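Local coordinates for protein lipase (Photobacterium sp. M37, PDB 2ORY) that probably hydrolyses the ester bonds of triacylglycerols as a cold-adapted class 3 lipase with an alpha/beta hydrolase fold, at residues A[10-15]-A[74-79]. Numbering follows the deposited sequence.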
ATOM      1  N   LEU A  10       9.466  -4.566   1.227  1.00 26.75           N
ATOM      2  CA  LEU A  10       8.449  -5.587   0.965  1.00 25.64           C
ATOM      3  C   LEU A  10       8.200  -6.300   2.286  1.00 26.97           C
ATOM      4  O   LEU A  10       7.069  -6.635   2.624  1.00 27.84           O
ATOM      5  CB  LEU A  10       8.945  -6.612  -0.059  1.00 26.30           C
ATOM      6  CG  LEU A  10       7.923  -7.717  -0.366  1.00 30.21           C
ATOM      7  CD1 LEU A  10       6.744  -7.079  -1.115  1.00 25.42           C
ATOM      8  CD2 LEU A  10       8.546  -8.831  -1.199  1.00 22.41           C
ATOM      9  N   ALA A  11       9.286  -6.529   3.025  1.00 26.47           N
ATOM     10  CA  ALA A  11       9.221  -7.183   4.324  1.00 23.18           C
ATOM     11  C   ALA A  11       8.407  -6.363   5.321  1.00 25.21           C
ATOM     12  O   ALA A  11       7.635  -6.910   6.105  1.00 25.09           O
ATOM     13  CB  ALA A  11      10.645  -7.414   4.864  1.00 25.37           C
ATOM     14  N   PHE A  12       8.592  -5.050   5.310  1.00 23.88           N
ATOM     15  CA  PHE A  12       7.850  -4.190   6.223  1.00 26.03           C
ATOM     16  C   PHE A  12       6.397  -4.092   5.791  1.00 25.47           C
ATOM     17  O   PHE A  12       5.499  -4.030   6.626  1.00 24.23           O
ATOM     18  CB  PHE A  12       8.453  -2.788   6.258  1.00 27.25           C
ATOM     19  CG  PHE A  12       9.727  -2.696   7.043  1.00 31.00           C
ATOM     20  CD1 PHE A  12      10.917  -2.304   6.426  1.00 26.64           C
ATOM     21  CD2 PHE A  12       9.729  -2.967   8.409  1.00 21.65           C
ATOM     22  CE1 PHE A  12      12.088  -2.179   7.160  1.00 24.72           C
ATOM     23  CE2 PHE A  12      10.894  -2.847   9.151  1.00 27.98           C
ATOM     24  CZ  PHE A  12      12.079  -2.449   8.527  1.00 30.57           C
ATOM     25  N   SER A  13       6.173  -4.076   4.482  1.00 24.91           N
ATOM     26  CA  SER A  13       4.821  -3.987   3.965  1.00 22.16           C
ATOM     27  C   SER A  13       4.044  -5.230   4.360  1.00 24.50           C
ATOM     28  O   SER A  13       2.867  -5.142   4.714  1.00 23.42           O
ATOM     29  CB  SER A  13       4.823  -3.846   2.443  1.00 21.42           C
ATOM     30  OG  SER A  13       5.202  -2.536   2.050  1.00 22.45           O
ATOM     31  N   TYR A  14       4.701  -6.387   4.312  1.00 22.92           N
ATOM     32  CA  TYR A  14       4.026  -7.641   4.660  1.00 24.05           C
ATOM     33  C   TYR A  14       3.870  -7.890   6.150  1.00 27.49           C
ATOM     34  O   TYR A  14       2.898  -8.522   6.580  1.00 29.22           O
ATOM     35  CB  TYR A  14       4.701  -8.837   3.980  1.00 17.91           C
ATOM     36  CG  TYR A  14       4.155  -9.065   2.577  1.00 23.90           C
ATOM     37  CD1 TYR A  14       4.210  -8.047   1.619  1.00 22.80           C
ATOM     38  CD2 TYR A  14       3.546 -10.272   2.218  1.00 15.38           C
ATOM     39  CE1 TYR A  14       3.670  -8.216   0.343  1.00 22.41           C
ATOM     40  CE2 TYR A  14       3.001 -10.462   0.930  1.00 19.95           C
ATOM     41  CZ  TYR A  14       3.066  -9.422  -0.002  1.00 26.85           C
ATOM     42  OH  TYR A  14       2.532  -9.563  -1.272  1.00 21.52           O
ATOM     43  N   MET A  15       4.803  -7.373   6.940  1.00 26.66           N
ATOM     44  CA  MET A  15       4.726  -7.514   8.390  1.00 29.06           C
ATOM     45  C   MET A  15       3.503  -6.727   8.874  1.00 29.94           C
ATOM     46  O   MET A  15       2.964  -7.000   9.942  1.00 27.01           O
ATOM     47  CB  MET A  15       5.996  -6.956   9.042  1.00 28.81           C
ATOM     48  CG  MET A  15       6.103  -7.233  10.546  1.00 33.17           C
ATOM     49  SD  MET A  15       7.662  -6.626  11.253  1.00 35.11           S
ATOM     50  CE  MET A  15       7.289  -4.924  11.487  1.00 32.09           C
ATOM     51  N   TYR A  74       2.244   2.168  11.097  1.00 26.45           N
ATOM     52  CA  TYR A  74       3.255   2.195  12.150  1.00 25.16           C
ATOM     53  C   TYR A  74       4.544   2.762  11.554  1.00 28.08           C
ATOM     54  O   TYR A  74       4.673   2.905  10.323  1.00 20.33           O
ATOM     55  CB  TYR A  74       3.491   0.795  12.759  1.00 27.79           C
ATOM     56  CG  TYR A  74       4.096  -0.247  11.835  1.00 28.59           C
ATOM     57  CD1 TYR A  74       5.432  -0.597  11.935  1.00 32.62           C
ATOM     58  CD2 TYR A  74       3.338  -0.846  10.831  1.00 30.27           C
ATOM     59  CE1 TYR A  74       6.006  -1.515  11.052  1.00 35.83           C
ATOM     60  CE2 TYR A  74       3.902  -1.762   9.936  1.00 30.53           C
ATOM     61  CZ  TYR A  74       5.238  -2.088  10.051  1.00 34.29           C
ATOM     62  OH  TYR A  74       5.822  -2.937   9.140  1.00 31.36           O
ATOM     63  N   VAL A  75       5.473   3.122  12.436  1.00 29.04           N
ATOM     64  CA  VAL A  75       6.766   3.662  12.030  1.00 32.31           C
ATOM     65  C   VAL A  75       7.904   2.871  12.698  1.00 30.60           C
ATOM     66  O   VAL A  75       7.906   2.696  13.916  1.00 30.30           O
ATOM     67  CB  VAL A  75       6.896   5.148  12.432  1.00 32.71           C
ATOM     68  CG1 VAL A  75       8.188   5.718  11.881  1.00 35.29           C
ATOM     69  CG2 VAL A  75       5.695   5.942  11.929  1.00 27.48           C
ATOM     70  N   ILE A  76       8.854   2.383  11.898  1.00 30.93           N
ATOM     71  CA  ILE A  76      10.006   1.631  12.418  1.00 31.71           C
ATOM     72  C   ILE A  76      11.215   2.550  12.289  1.00 33.09           C
ATOM     73  O   ILE A  76      11.388   3.211  11.268  1.00 34.99           O
ATOM     74  CB  ILE A  76      10.349   0.359  11.582  1.00 27.33           C
ATOM     75  CG1 ILE A  76       9.088  -0.438  11.264  1.00 33.93           C
ATOM     76  CG2 ILE A  76      11.341  -0.508  12.325  1.00 29.74           C
ATOM     77  CD1 ILE A  76       8.379   0.081  10.012  1.00 40.10           C
ATOM     78  N   GLN A  77      12.048   2.582  13.317  1.00 35.83           N
ATOM     79  CA  GLN A  77      13.248   3.401  13.290  1.00 37.70           C
ATOM     80  C   GLN A  77      14.467   2.494  13.401  1.00 37.50           C
ATOM     81  O   GLN A  77      14.513   1.613  14.259  1.00 35.74           O
ATOM     82  CB  GLN A  77      13.251   4.393  14.458  1.00 38.33           C
ATOM     83  CG  GLN A  77      14.533   5.214  14.557  1.00 37.80           C
ATOM     84  CD  GLN A  77      14.549   6.170  15.742  1.00 42.08           C
ATOM     85  OE1 GLN A  77      15.438   7.013  15.859  1.00 43.80           O
ATOM     86  NE2 GLN A  77      13.567   6.040  16.627  1.00 40.59           N
ATOM     87  N   LYS A  78      15.442   2.701  12.525  1.00 37.42           N
ATOM     88  CA  LYS A  78      16.671   1.919  12.565  1.00 40.53           C
ATOM     89  C   LYS A  78      17.518   2.378  13.757  1.00 41.19           C
ATOM     90  O   LYS A  78      17.891   3.549  13.832  1.00 40.49           O
ATOM     91  CB  LYS A  78      17.459   2.114  11.267  1.00 40.64           C
ATOM     92  CG  LYS A  78      18.936   1.740  11.375  1.00 43.35           C
ATOM     93  CD  LYS A  78      19.325   0.612  10.441  1.00 41.00           C
ATOM     94  CE  LYS A  78      19.247   1.034   8.986  1.00 41.68           C
ATOM     95  NZ  LYS A  78      19.805  -0.016   8.086  1.00 35.90           N
ATOM     96  N   LYS A  79      17.818   1.465  14.683  1.00 45.32           N
ATOM     97  CA  LYS A  79      18.624   1.800  15.869  1.00 50.43           C
ATOM     98  C   LYS A  79      19.971   2.396  15.474  1.00 51.84           C
ATOM     99  O   LYS A  79      20.541   2.035  14.450  1.00 50.43           O
ATOM    100  CB  LYS A  79      18.892   0.554  16.722  1.00 53.55           C
ATOM    101  CG  LYS A  79      17.709   0.007  17.504  1.00 59.77           C
ATOM    102  CD  LYS A  79      17.254   0.976  18.570  1.00 62.02           C
ATOM    103  CE  LYS A  79      16.618   0.237  19.734  1.00 65.36           C
ATOM    104  NZ  LYS A  79      17.606  -0.615  20.471  1.00 62.25           N
TER
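The backbone carbonyl of Phe12 is gripped by two hydroxyls: Tyr74 OH donates to Phe12 O over 2.8 Å, and Ser16, next along the chain from Met15, adds a second hydrogen bond to the same oxygen. The tyrosine hydroxyl approaches Phe12 O at 124° to the C=O. It is tilted 24° from the carbonyl plane, and the oxygen lies at the edge of the tyrosine ring. Here is a worked case of how a buried helix carbonyl can be satisfied by side-chain hydroxyls. The CB of Tyr74 already points toward the helix, and a first torsion that sets CG between the backbone N and the carbonyl carbon goes with the ring being directed there. Met15 comes across the phenol end of Tyr74: the bend at chi3 of 82° carries its methyl there, and the two side chains cross at roughly a right angle. Met15 CE stands 3.4 Å from Tyr74 OH. It is 3.7 Å from Tyr74 CE1.

In this alpha/beta hydrolase, the contact lays helix 5-15 against strand 66-78, second in the order of the central mixed sheet. The axes of 10-15 and 74-78 come within 10.9 Å, their directions closer to antiparallel than to parallel. Farther along the strand the contact turns wholly apolar. Ile76 approaches the CD2-CE2 bond of Phe12 obliquely, Ile76 CG1 standing 3.7 Å from Phe12 CE2 and Ile76 CD1 as close to Phe12 CD2. Phe47 and Trp52 also pack against the Phe12 ring, Trp52 edge-to-face, while Met37 of helix 30-43 touches both Met15 and Tyr74.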